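Local coordinates for protein histidine acid phosphatase (Bifidobacterium longum subsp. infantis, PDB 6RXD) that probably removes phosphate groups from inositol polyphosphates such as phytate, and from 2,3-bisphosphoglycerate, as a histidine acid phosphatase of the MINPP type, at residues Y109-G112 / E113-Y116; I210-N213 / Y214-V218. All blocks are in the same frame, centred on the assembly; numbering follows the deposited sequence.

Contact 1: residues Y109-G112 / E113-Y116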
loop_
_atom_site.group_PDB
_atom_site.type_symbol
_atom_site.label_atom_id
_atom_site.label_comp_id
_atom_site.label_asym_id
_atom_site.label_seq_id
_atom_site.Cartn_x
_atom_site.Cartn_y
_atom_site.Cartn_z
ATOM N N TYR A 109 14.583 2.154 -2.118
ATOM C CA TYR A 109 15.906 2.505 -2.627
ATOM C C TYR A 109 15.909 2.428 -4.157
ATOM O O TYR A 109 16.389 3.336 -4.836
ATOM C CB TYR A 109 16.941 1.561 -2.019
ATOM C CG TYR A 109 18.377 1.920 -2.347
ATOM C CD1 TYR A 109 19.146 2.660 -1.455
ATOM C CD2 TYR A 109 18.960 1.510 -3.541
ATOM C CE1 TYR A 109 20.455 2.985 -1.744
ATOM C CE2 TYR A 109 20.271 1.835 -3.842
ATOM C CZ TYR A 109 21.009 2.573 -2.938
ATOM O OH TYR A 109 22.317 2.893 -3.228
ATOM N N GLY A 110 15.340 1.355 -4.703
ATOM C CA GLY A 110 15.314 1.177 -6.146
ATOM C C GLY A 110 14.413 2.177 -6.840
ATOM O O GLY A 110 14.751 2.713 -7.894
ATOM N N ILE A 111 13.252 2.435 -6.253
ATOM C CA ILE A 111 12.335 3.417 -6.825
ATOM C C ILE A 111 13.019 4.792 -6.891
ATOM O O ILE A 111 12.906 5.500 -7.900
ATOM C CB ILE A 111 11.012 3.493 -6.039
ATOM C CG1 ILE A 111 10.257 2.160 -6.139
ATOM C CG2 ILE A 111 10.123 4.613 -6.603
ATOM C CD1 ILE A 111 9.059 2.043 -5.169
ATOM N N GLY A 112 13.745 5.148 -5.832
ATOM C CA GLY A 112 14.498 6.400 -5.789
ATOM C C GLY A 112 15.625 6.486 -6.805
ATOM O O GLY A 112 15.781 7.518 -7.471
ATOM N N GLU A 113 16.419 5.420 -6.920
ATOM C CA GLU A 113 17.453 5.343 -7.959
ATOM C C GLU A 113 16.855 5.609 -9.332
ATOM O O GLU A 113 17.376 6.410 -10.110
ATOM C CB GLU A 113 18.066 3.944 -8.041
ATOM C CG GLU A 113 18.880 3.448 -6.889
ATOM C CD GLU A 113 19.531 2.113 -7.230
ATOM O OE1 GLU A 113 18.795 1.152 -7.552
ATOM O OE2 GLU A 113 20.776 2.036 -7.212
ATOM N N ARG A 114 15.768 4.905 -9.645
ATOM C CA ARG A 114 15.179 5.000 -10.975
ATOM C C ARG A 114 14.433 6.317 -11.202
ATOM O O ARG A 114 14.276 6.756 -12.342
ATOM C CB ARG A 114 14.265 3.795 -11.248
ATOM C CG ARG A 114 15.013 2.466 -11.214
ATOM C CD ARG A 114 14.120 1.293 -11.602
ATOM N NE ARG A 114 13.039 1.090 -10.634
ATOM C CZ ARG A 114 13.140 0.324 -9.549
ATOM N NH1 ARG A 114 14.268 -0.323 -9.280
ATOM N NH2 ARG A 114 12.114 0.202 -8.723
ATOM N N ALA A 115 13.979 6.952 -10.126
ATOM C CA ALA A 115 13.375 8.274 -10.257
ATOM C C ALA A 115 14.413 9.285 -10.750
ATOM O O ALA A 115 14.125 10.107 -11.628
ATOM C CB ALA A 115 12.739 8.732 -8.938
ATOM N N TYR A 116 15.622 9.230 -10.205
ATOM C CA TYR A 116 16.664 10.112 -10.722
ATOM C C TYR A 116 16.992 9.757 -12.167
ATOM O O TYR A 116 17.090 10.638 -13.027
ATOM C CB TYR A 116 17.949 10.061 -9.881
ATOM C CG TYR A 116 19.078 10.746 -10.607
ATOM C CD1 TYR A 116 19.087 12.130 -10.762
ATOM C CD2 TYR A 116 20.105 10.014 -11.187
ATOM C CE1 TYR A 116 20.113 12.775 -11.463
ATOM C CE2 TYR A 116 21.134 10.651 -11.884
ATOM C CZ TYR A 116 21.126 12.024 -12.014
ATOM O OH TYR A 116 22.135 12.647 -12.706
#
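Tyr109 and Glu113, one helical turn apart, meet through the CD2-CE2 side of the phenol ring, where the carboxylate comes in obliquely with its plane turned 50° from that of the ring. Glu113 OE2 approaches Tyr109 CE2 to 3.4 Å, and Glu113 CG rests 3.2 Å from the backbone Tyr109 O. With Tyr109 CG opposite its own backbone nitrogen (chi1 -173°) and Glu113 CG beside its nitrogen, the ring and the glutamate chain cross at a slant, with Glu113 CD 3.5 Å from Tyr109 CE2. Beyond the pair, Tyr109 also touches Lys152 and Glu156 of helix 141-157.

Both residues belong to helix 102-118 of the histidine phosphatase domain (branch 2), one of the helices that pack about its central mixed sheet. Ile111 touches Phe150 of helix 141-157 as well as Asn445 and Gln447 of strand 445-453; Ala115 also meets Phe150. Regular i to i+4 bonds run through this turn; in one of them Arg114 N donates to Gly110 O at 3.0 Å.

The Arg114 side chain bends at chi3 (-65°) and folds back along the helix, laying its guanidinium over that same carbonyl, with Gly110 O 3.3 Å above the centre of the group. Arg114 NH2 passes on to Ile111 CG1 at 3.7 Å. Gly110, which has no side chain, leaves the guanidinium room to lie this close to the helix. Arg114 NE makes a salt bridge to Glu474 OE2. Cutting the arginine back to an alanine here is likely to leave Glu474 without that mate and the Gly110 carbonyl without its cover. Ala18 and Pro19 of the N-terminal loop also touch the arginine.

Contact 2: residues I210-N213 / Y214-V218; sequences IANN and YQNFV
Asn212 and Asn216 come together one helical turn apart, with CG of Asn212 anti to its backbone nitrogen (chi1 -165°) and CG of Asn216 beside its own. The two amides, on helix 206-220 of the histidine phosphatase domain, cross with their planes 70° apart, and Asn212 ND2 comes within 3.6 Å of Asn216 ND2. As both are donors, the amides touch without bonding directly. The backbone Asn212 O receives Asn216 N, in a nearly straight i to i+4 bond of 3.0 Å.

Other side chains of this turn reach neighbouring parts of the protein. The Tyr214 ring extends away from the preceding turn, its CB 3.3 Å from Ile210 O, and its hydroxyl bonds to the backbone oxygen of Glu356, a residue that can bind zinc. Gln215 bends at chi2, its CG 3.4 Å from Ala211 O, and its NE2 reaches His191 O. Phe217 meets Tyr361 and Glu366 in a loop.

The Asn213 and Asn216 side chains, both exposed, are joined through solvent. One water donates to Asn213 OD1 at 2.9 Å and accepts from Asn216 ND2 at 2.8 Å, a bridge between amides three residues apart.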
loop_
_atom_site.group_PDB
_atom_site.type_symbol
_atom_site.label_atom_id
_atom_site.label_comp_id
_atom_site.label_asym_id
_atom_site.label_seq_id
_atom_site.Cartn_x
_atom_site.Cartn_y
_atom_site.Cartn_z
ATOM N N ILE A 210 -13.631 16.120 5.426
ATOM C CA ILE A 210 -13.356 15.011 4.515
ATOM C C ILE A 210 -13.113 13.725 5.291
ATOM O O ILE A 210 -13.717 12.695 5.006
ATOM C CB ILE A 210 -12.147 15.320 3.619
ATOM C CG1 ILE A 210 -12.527 16.381 2.581
ATOM C CG2 ILE A 210 -11.641 14.049 2.917
ATOM C CD1 ILE A 210 -11.365 16.900 1.782
ATOM N N ALA A 211 -12.251 13.796 6.300
ATOM C CA ALA A 211 -11.908 12.625 7.091
ATOM C C ALA A 211 -13.063 12.180 7.977
ATOM O O ALA A 211 -13.367 10.993 8.059
ATOM C CB ALA A 211 -10.683 12.904 7.933
ATOM N N ASN A 212 -13.694 13.134 8.661
ATOM C CA ASN A 212 -14.771 12.809 9.586
ATOM C C ASN A 212 -16.004 12.228 8.889
ATOM O O ASN A 212 -16.572 11.228 9.350
ATOM C CB ASN A 212 -15.164 14.051 10.388
ATOM C CG ASN A 212 -16.005 13.716 11.600
ATOM O OD1 ASN A 212 -15.644 12.859 12.398
ATOM N ND2 ASN A 212 -17.142 14.385 11.733
ATOM N N ASN A 213 -16.424 12.858 7.796
ATOM C CA ASN A 213 -17.571 12.355 7.044
ATOM C C ASN A 213 -17.286 10.958 6.502
ATOM O O ASN A 213 -18.161 10.099 6.508
ATOM C CB ASN A 213 -17.965 13.300 5.911
ATOM C CG ASN A 213 -18.458 14.646 6.420
ATOM O OD1 ASN A 213 -18.688 14.814 7.616
ATOM N ND2 ASN A 213 -18.611 15.606 5.516
ATOM N N TYR A 214 -16.051 10.720 6.071
ATOM C CA TYR A 214 -15.689 9.394 5.576
ATOM C C TYR A 214 -15.723 8.329 6.678
ATOM O O TYR A 214 -16.285 7.249 6.482
ATOM C CB TYR A 214 -14.315 9.421 4.885
ATOM C CG TYR A 214 -13.716 8.038 4.696
ATOM C CD1 TYR A 214 -14.087 7.236 3.620
ATOM C CD2 TYR A 214 -12.784 7.537 5.599
ATOM C CE1 TYR A 214 -13.538 5.958 3.448
ATOM C CE2 TYR A 214 -12.248 6.271 5.451
ATOM C CZ TYR A 214 -12.630 5.485 4.373
ATOM O OH TYR A 214 -12.094 4.228 4.236
ATOM N N GLN A 215 -15.126 8.616 7.830
ATOM C CA GLN A 215 -15.140 7.641 8.923
ATOM C C GLN A 215 -16.566 7.339 9.388
ATOM O O GLN A 215 -16.902 6.182 9.660
ATOM C CB GLN A 215 -14.263 8.106 10.092
ATOM C CG GLN A 215 -12.767 8.104 9.765
ATOM C CD GLN A 215 -12.210 6.708 9.557
ATOM O OE1 GLN A 215 -12.761 5.728 10.062
ATOM N NE2 GLN A 215 -11.112 6.610 8.812
ATOM N N ASN A 216 -17.404 8.370 9.472
ATOM C CA ASN A 216 -18.812 8.162 9.817
ATOM C C ASN A 216 -19.550 7.355 8.751
ATOM O O ASN A 216 -20.375 6.492 9.067
ATOM C CB ASN A 216 -19.523 9.495 10.077
ATOM C CG ASN A 216 -19.111 10.123 11.395
ATOM O OD1 ASN A 216 -18.669 9.431 12.311
ATOM N ND2 ASN A 216 -19.254 11.442 11.495
ATOM N N PHE A 217 -19.226 7.618 7.491
ATOM C CA PHE A 217 -19.850 6.893 6.394
ATOM C C PHE A 217 -19.591 5.392 6.460
ATOM O O PHE A 217 -20.534 4.594 6.471
ATOM C CB PHE A 217 -19.375 7.429 5.051
ATOM C CG PHE A 217 -19.964 6.702 3.880
ATOM C CD1 PHE A 217 -21.281 6.921 3.507
ATOM C CD2 PHE A 217 -19.203 5.788 3.159
ATOM C CE1 PHE A 217 -21.833 6.247 2.432
ATOM C CE2 PHE A 217 -19.748 5.111 2.079
ATOM C CZ PHE A 217 -21.063 5.342 1.715
ATOM N N VAL A 218 -18.321 5.002 6.508
ATOM C CA VAL A 218 -17.989 3.579 6.496
ATOM C C VAL A 218 -18.441 2.857 7.763
ATOM O O VAL A 218 -18.799 1.681 7.711
ATOM C CB VAL A 218 -16.490 3.305 6.216
ATOM C CG1 VAL A 218 -16.093 3.835 4.854
ATOM C CG2 VAL A 218 -15.621 3.905 7.300
HETATM O O HOH W 1 -20.221 13.189 9.482
#

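Contacts 1 and 2 are successive along the chain but lie on opposite sides of its centre, with their own centres 35 Å apart and their nearest atoms about 23 Å apart; they do not touch. Residues 109-116 run beside the central mixed sheet, whereas 210-218 belong to another helix of the same histidine phosphatase domain. Each lies near a zinc-binding residue identified for this protein, although neither site holds its metal in this model. The side chain of Tyr214 in contact 2 is about 5 Å from that of Glu356 and about 9 Å from that of Glu228, while in contact 1 Gly112 lies about 8 Å from the Glu151 side chain.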